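Aminopeptidase N family protein (Idiomarina loihiensis L2TR, PDB 4FGM) is probably a zinc-dependent aminopeptidase of the M61 family, binding a zinc ion that carries maleic acid in this crystal. Local coordinates at residues F305-T310 with V374-K379; A381-S386 with E448-V453. All blocks are in the same frame, centred on the assembly; numbering follows the deposited sequence.

How the contacts relate
The two contacts follow one another along the chain: contact 1 is complete before contact 2 begins. In contact 1, 305-310, where helix 303-306 gives way to helix 308-320, meets 374-379, closing a largely helical loop of 63 residues. The chain then runs on along helix 378-394. Its residues 381-386 open contact 2, and the second loop, of 61 residues, closes when 448-453 comes back to that helix. Helix 378-394 is thus shared: its start borders the zinc site, and its next turns are covered by the strip 448-453. The contacts also touch directly, through Lys379 NZ with Glu448 O and through selenomethionine Met309 with Ala384.

Contact 1: residues F305-T310 with V374-K379; sequences FYEGMT and VSYYAK. With ZN (zinc ion), chain C; MAE (maleic acid), chain B.
Glu307 lies side by side with Tyr377 and Tyr376, all three side chains pointing the same way. Its CB sits over one face of the Tyr377 ring, a CH-pi contact of 4.1 Å from CB to the ring centroid. Tyr376 is met differently: its CE1 edge comes 3.7 Å from Glu307 CG, near the ring plane. The Glu307 chain bends at chi2 (-54°), which turns CD toward the metal. OE1 then binds the zinc ion at 2.2 Å and also lies 3.1 Å from Tyr377 CE1. The carboxylate is turned 40° from the Tyr377 ring.

This is the metal site of a gluzincin-type peptidase. His273 and His277 of the HExxH pattern on helix 262-277 complete the protein ligands, and Glu307 is the third. Maleic acid adds O2 at 2.3 Å from the zinc ion. The other oxygen of the same carboxylate, O1, accepts a hydrogen bond from Tyr377 OH at 2.6 Å, near the tyrosine ring plane. Glu307 OE2 is also 2.6 Å from this O1. Tyr377 therefore packs on the zinc ligand with its ring and holds the bound acid with its hydroxyl. On the backbone side, Gly308 CA lies 3.7 Å from Tyr376 O. Ser375 OG makes a nearly straight capping bond to Ala378 N in the turn leading into the helix.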
# COMPACT_ATOMS: atom_id res chain seq x y z
N PHE A 305 1.94 -12.78 4.62
CA PHE A 305 1.42 -13.50 3.48
C PHE A 305 0.55 -12.58 2.62
O PHE A 305 0.77 -12.45 1.41
CB PHE A 305 0.61 -14.72 3.97
CG PHE A 305 -0.11 -15.45 2.87
CD1 PHE A 305 -1.40 -15.07 2.47
CD2 PHE A 305 0.51 -16.51 2.20
CE1 PHE A 305 -2.06 -15.73 1.43
CE2 PHE A 305 -0.13 -17.18 1.16
CZ PHE A 305 -1.42 -16.79 0.77
N TYR A 306 -0.41 -11.92 3.25
CA TYR A 306 -1.31 -11.04 2.52
C TYR A 306 -0.63 -9.82 1.91
O TYR A 306 -1.08 -9.30 0.88
CB TYR A 306 -2.49 -10.66 3.42
CG TYR A 306 -3.41 -11.85 3.55
CD1 TYR A 306 -4.13 -12.32 2.45
CD2 TYR A 306 -3.47 -12.58 4.74
CE1 TYR A 306 -4.88 -13.49 2.52
CE2 TYR A 306 -4.21 -13.76 4.81
CZ TYR A 306 -4.91 -14.21 3.70
OH TYR A 306 -5.61 -15.39 3.74
N GLU A 307 0.44 -9.35 2.53
CA GLU A 307 1.17 -8.22 1.97
C GLU A 307 2.44 -8.73 1.30
O GLU A 307 2.81 -8.27 0.22
CB GLU A 307 1.50 -7.19 3.05
CG GLU A 307 0.31 -6.35 3.51
CD GLU A 307 -0.41 -5.66 2.36
OE1 GLU A 307 0.12 -5.67 1.23
OE2 GLU A 307 -1.50 -5.11 2.58
N GLY A 308 3.09 -9.71 1.94
CA GLY A 308 4.32 -10.28 1.42
C GLY A 308 4.22 -10.90 0.03
O GLY A 308 4.98 -10.51 -0.87
N MSE A 309 3.31 -11.86 -0.14
CA MSE A 309 3.13 -12.52 -1.44
C MSE A 309 2.83 -11.48 -2.51
O MSE A 309 3.39 -11.52 -3.62
CB MSE A 309 1.98 -13.53 -1.39
CG MSE A 309 2.08 -14.61 -0.31
SE MSE A 309 3.67 -15.75 -0.39
CE MSE A 309 4.58 -15.09 1.18
N THR A 310 1.94 -10.55 -2.18
CA THR A 310 1.54 -9.49 -3.10
C THR A 310 2.74 -8.61 -3.47
O THR A 310 2.86 -8.15 -4.60
CB THR A 310 0.44 -8.61 -2.48
OG1 THR A 310 -0.57 -9.45 -1.91
CG2 THR A 310 -0.18 -7.71 -3.55
N VAL A 374 11.01 -4.75 11.23
CA VAL A 374 11.28 -5.36 9.93
C VAL A 374 10.01 -5.17 9.10
O VAL A 374 8.92 -5.06 9.66
CB VAL A 374 11.62 -6.86 10.08
CG1 VAL A 374 10.39 -7.65 10.53
CG2 VAL A 374 12.18 -7.40 8.77
N SER A 375 10.15 -5.11 7.79
CA SER A 375 9.00 -4.91 6.92
C SER A 375 8.36 -6.23 6.53
O SER A 375 9.00 -7.08 5.91
CB SER A 375 9.42 -4.15 5.65
OG SER A 375 8.33 -3.95 4.77
N TYR A 376 7.09 -6.42 6.89
CA TYR A 376 6.40 -7.65 6.53
C TYR A 376 6.11 -7.61 5.03
O TYR A 376 5.74 -8.62 4.43
CB TYR A 376 5.12 -7.85 7.35
CG TYR A 376 4.17 -6.67 7.39
CD1 TYR A 376 3.30 -6.41 6.33
CD2 TYR A 376 4.11 -5.84 8.52
CE1 TYR A 376 2.39 -5.35 6.39
CE2 TYR A 376 3.21 -4.78 8.59
CZ TYR A 376 2.35 -4.54 7.52
OH TYR A 376 1.45 -3.50 7.59
N TYR A 377 6.29 -6.44 4.44
CA TYR A 377 6.10 -6.26 3.00
C TYR A 377 7.33 -6.81 2.31
O TYR A 377 7.26 -7.75 1.52
CB TYR A 377 5.98 -4.78 2.64
CG TYR A 377 4.63 -4.16 2.83
CD1 TYR A 377 3.64 -4.29 1.86
CD2 TYR A 377 4.34 -3.42 3.97
CE1 TYR A 377 2.39 -3.69 2.02
CE2 TYR A 377 3.10 -2.81 4.14
CZ TYR A 377 2.14 -2.95 3.16
OH TYR A 377 0.93 -2.32 3.30
N ALA A 378 8.48 -6.20 2.62
CA ALA A 378 9.76 -6.57 2.02
C ALA A 378 10.24 -7.96 2.38
O ALA A 378 10.58 -8.75 1.50
CB ALA A 378 10.82 -5.53 2.38
N LYS A 379 10.27 -8.28 3.67
CA LYS A 379 10.72 -9.61 4.05
C LYS A 379 9.71 -10.67 3.61
O LYS A 379 10.08 -11.79 3.27
CB LYS A 379 10.97 -9.71 5.56
CG LYS A 379 11.69 -11.00 5.92
CD LYS A 379 12.11 -11.07 7.37
CE LYS A 379 12.89 -12.36 7.63
NZ LYS A 379 13.38 -12.46 9.03
ZN ZN C . -0.91 -4.42 -0.25
C1 MAE B . -1.39 -1.95 0.68
O1 MAE B . -1.12 -2.67 1.70
O2 MAE B . -2.06 -2.46 -0.25
C2 MAE B . -0.93 -0.54 0.68
C3 MAE B . -1.34 0.52 1.37
C4 MAE B . -2.42 0.56 2.35
O3 MAE B . -3.15 -0.40 2.67
O4 MAE B . -2.56 1.66 2.92

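Contact 2: residues A381-S386 with E448-V453; sequences ALIALS and ESLSLV
Helix 378-394 of the helical peptidase domain is covered here by the loop between helices 437-445 and 453-457. Two leucines of the loop, Leu450 and Leu452, point toward the helix, while Ser451 between them points away. Leu450 makes its contact with one methyl. Its CD1 lies 3.9 Å from Leu382 CB and 4.1 Å from Ile383 CG1, and it also comes 4.0 Å from the backbone Ile383 N. The side chain is extended beyond CG, with chi2 at 177°, and this brings CD1 against both helix residues. The Ile383 and Leu450 side chains cross at a slant.

Leu452 meets the next turn of the helix. Its CG is 4.1 Å from Leu385 CD2. Ser386 OG and Leu452 CD1 are modelled too close, so the placing of both is uncertain. With that caution, OG donates to Leu382 O, one turn back in its own helix. An alanine in place of Leu452 would probably leave Leu385 CD2 without the leucine CG it packs on, and open a gap there.

Other helices close around the same residues. Leu382 also packs on helix 326-342, and Ile383 on Leu440 and Leu444 of helix 437-445. At the start of the loop, Ser449 OG is hydrogen-bonded to Tyr347 and Glu341. Just before 381-386, Lys379 NZ supplies a polar tie between helix and loop, a probable hydrogen bond to Glu448 O. Between 381-386 and 448-453 themselves the sound contacts are apolar, so the leucines would fix the fit of shapes rather than bond directions.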
# COMPACT_ATOMS: atom_id res chain seq x y z
N ALA A 381 8.13 -10.51 0.97
CA ALA A 381 8.41 -10.65 -0.44
C ALA A 381 9.57 -11.62 -0.66
O ALA A 381 9.56 -12.41 -1.59
CB ALA A 381 8.74 -9.29 -1.06
N LEU A 382 10.58 -11.54 0.21
CA LEU A 382 11.73 -12.43 0.09
C LEU A 382 11.33 -13.86 0.47
O LEU A 382 11.86 -14.83 -0.07
CB LEU A 382 12.88 -11.92 0.97
CG LEU A 382 13.42 -10.55 0.56
CD1 LEU A 382 14.59 -10.18 1.45
CD2 LEU A 382 13.87 -10.57 -0.90
N ILE A 383 10.38 -13.99 1.40
CA ILE A 383 9.89 -15.30 1.80
C ILE A 383 9.21 -15.91 0.58
O ILE A 383 9.46 -17.07 0.24
CB ILE A 383 8.86 -15.18 2.94
CG1 ILE A 383 9.57 -14.83 4.25
CG2 ILE A 383 8.06 -16.48 3.06
CD1 ILE A 383 8.65 -14.75 5.46
N ALA A 384 8.36 -15.12 -0.07
CA ALA A 384 7.65 -15.58 -1.26
C ALA A 384 8.65 -16.01 -2.33
O ALA A 384 8.46 -17.02 -2.99
CB ALA A 384 6.74 -14.46 -1.80
N LEU A 385 9.72 -15.23 -2.49
CA LEU A 385 10.75 -15.54 -3.47
C LEU A 385 11.35 -16.90 -3.16
O LEU A 385 11.55 -17.72 -4.06
CB LEU A 385 11.87 -14.50 -3.43
CG LEU A 385 13.15 -14.89 -4.17
CD1 LEU A 385 12.94 -14.78 -5.67
CD2 LEU A 385 14.30 -14.00 -3.71
N SER A 386 11.65 -17.12 -1.88
CA SER A 386 12.24 -18.37 -1.44
C SER A 386 11.33 -19.56 -1.73
O SER A 386 11.76 -20.55 -2.31
CB SER A 386 12.54 -18.30 0.06
OG SER A 386 13.36 -17.19 0.37
N GLU A 448 16.34 -13.32 12.00
CA GLU A 448 17.62 -13.47 11.32
C GLU A 448 17.45 -13.25 9.82
O GLU A 448 16.33 -13.09 9.34
CB GLU A 448 18.17 -14.87 11.58
CG GLU A 448 17.17 -15.97 11.26
CD GLU A 448 17.50 -17.31 11.91
OE1 GLU A 448 18.14 -17.30 12.99
OE2 GLU A 448 17.11 -18.36 11.36
N SER A 449 18.56 -13.26 9.09
CA SER A 449 18.52 -13.08 7.64
C SER A 449 18.12 -14.38 6.95
O SER A 449 18.29 -15.47 7.51
CB SER A 449 19.88 -12.64 7.11
OG SER A 449 20.27 -11.39 7.66
N LEU A 450 17.59 -14.27 5.74
CA LEU A 450 17.21 -15.44 4.97
C LEU A 450 18.38 -15.74 4.04
O LEU A 450 19.11 -14.84 3.65
CB LEU A 450 15.96 -15.16 4.13
CG LEU A 450 14.65 -14.78 4.83
CD1 LEU A 450 13.60 -14.49 3.77
CD2 LEU A 450 14.19 -15.89 5.74
N SER A 451 18.54 -17.01 3.68
CA SER A 451 19.61 -17.41 2.78
C SER A 451 19.05 -17.57 1.38
O SER A 451 18.34 -18.53 1.10
CB SER A 451 20.19 -18.75 3.24
OG SER A 451 20.20 -18.82 4.66
N LEU A 452 19.35 -16.62 0.49
CA LEU A 452 18.86 -16.69 -0.88
C LEU A 452 19.97 -16.84 -1.90
O LEU A 452 19.72 -17.10 -3.07
CB LEU A 452 18.04 -15.44 -1.24
CG LEU A 452 16.67 -15.19 -0.61
CD1 LEU A 452 15.96 -16.53 -0.41
CD2 LEU A 452 16.82 -14.49 0.72
N VAL A 453 21.21 -16.67 -1.44
CA VAL A 453 22.36 -16.77 -2.33
C VAL A 453 22.44 -18.13 -3.02
O VAL A 453 22.57 -18.20 -4.25
CB VAL A 453 23.68 -16.52 -1.57
CG1 VAL A 453 24.84 -16.47 -2.55
CG2 VAL A 453 23.60 -15.23 -0.78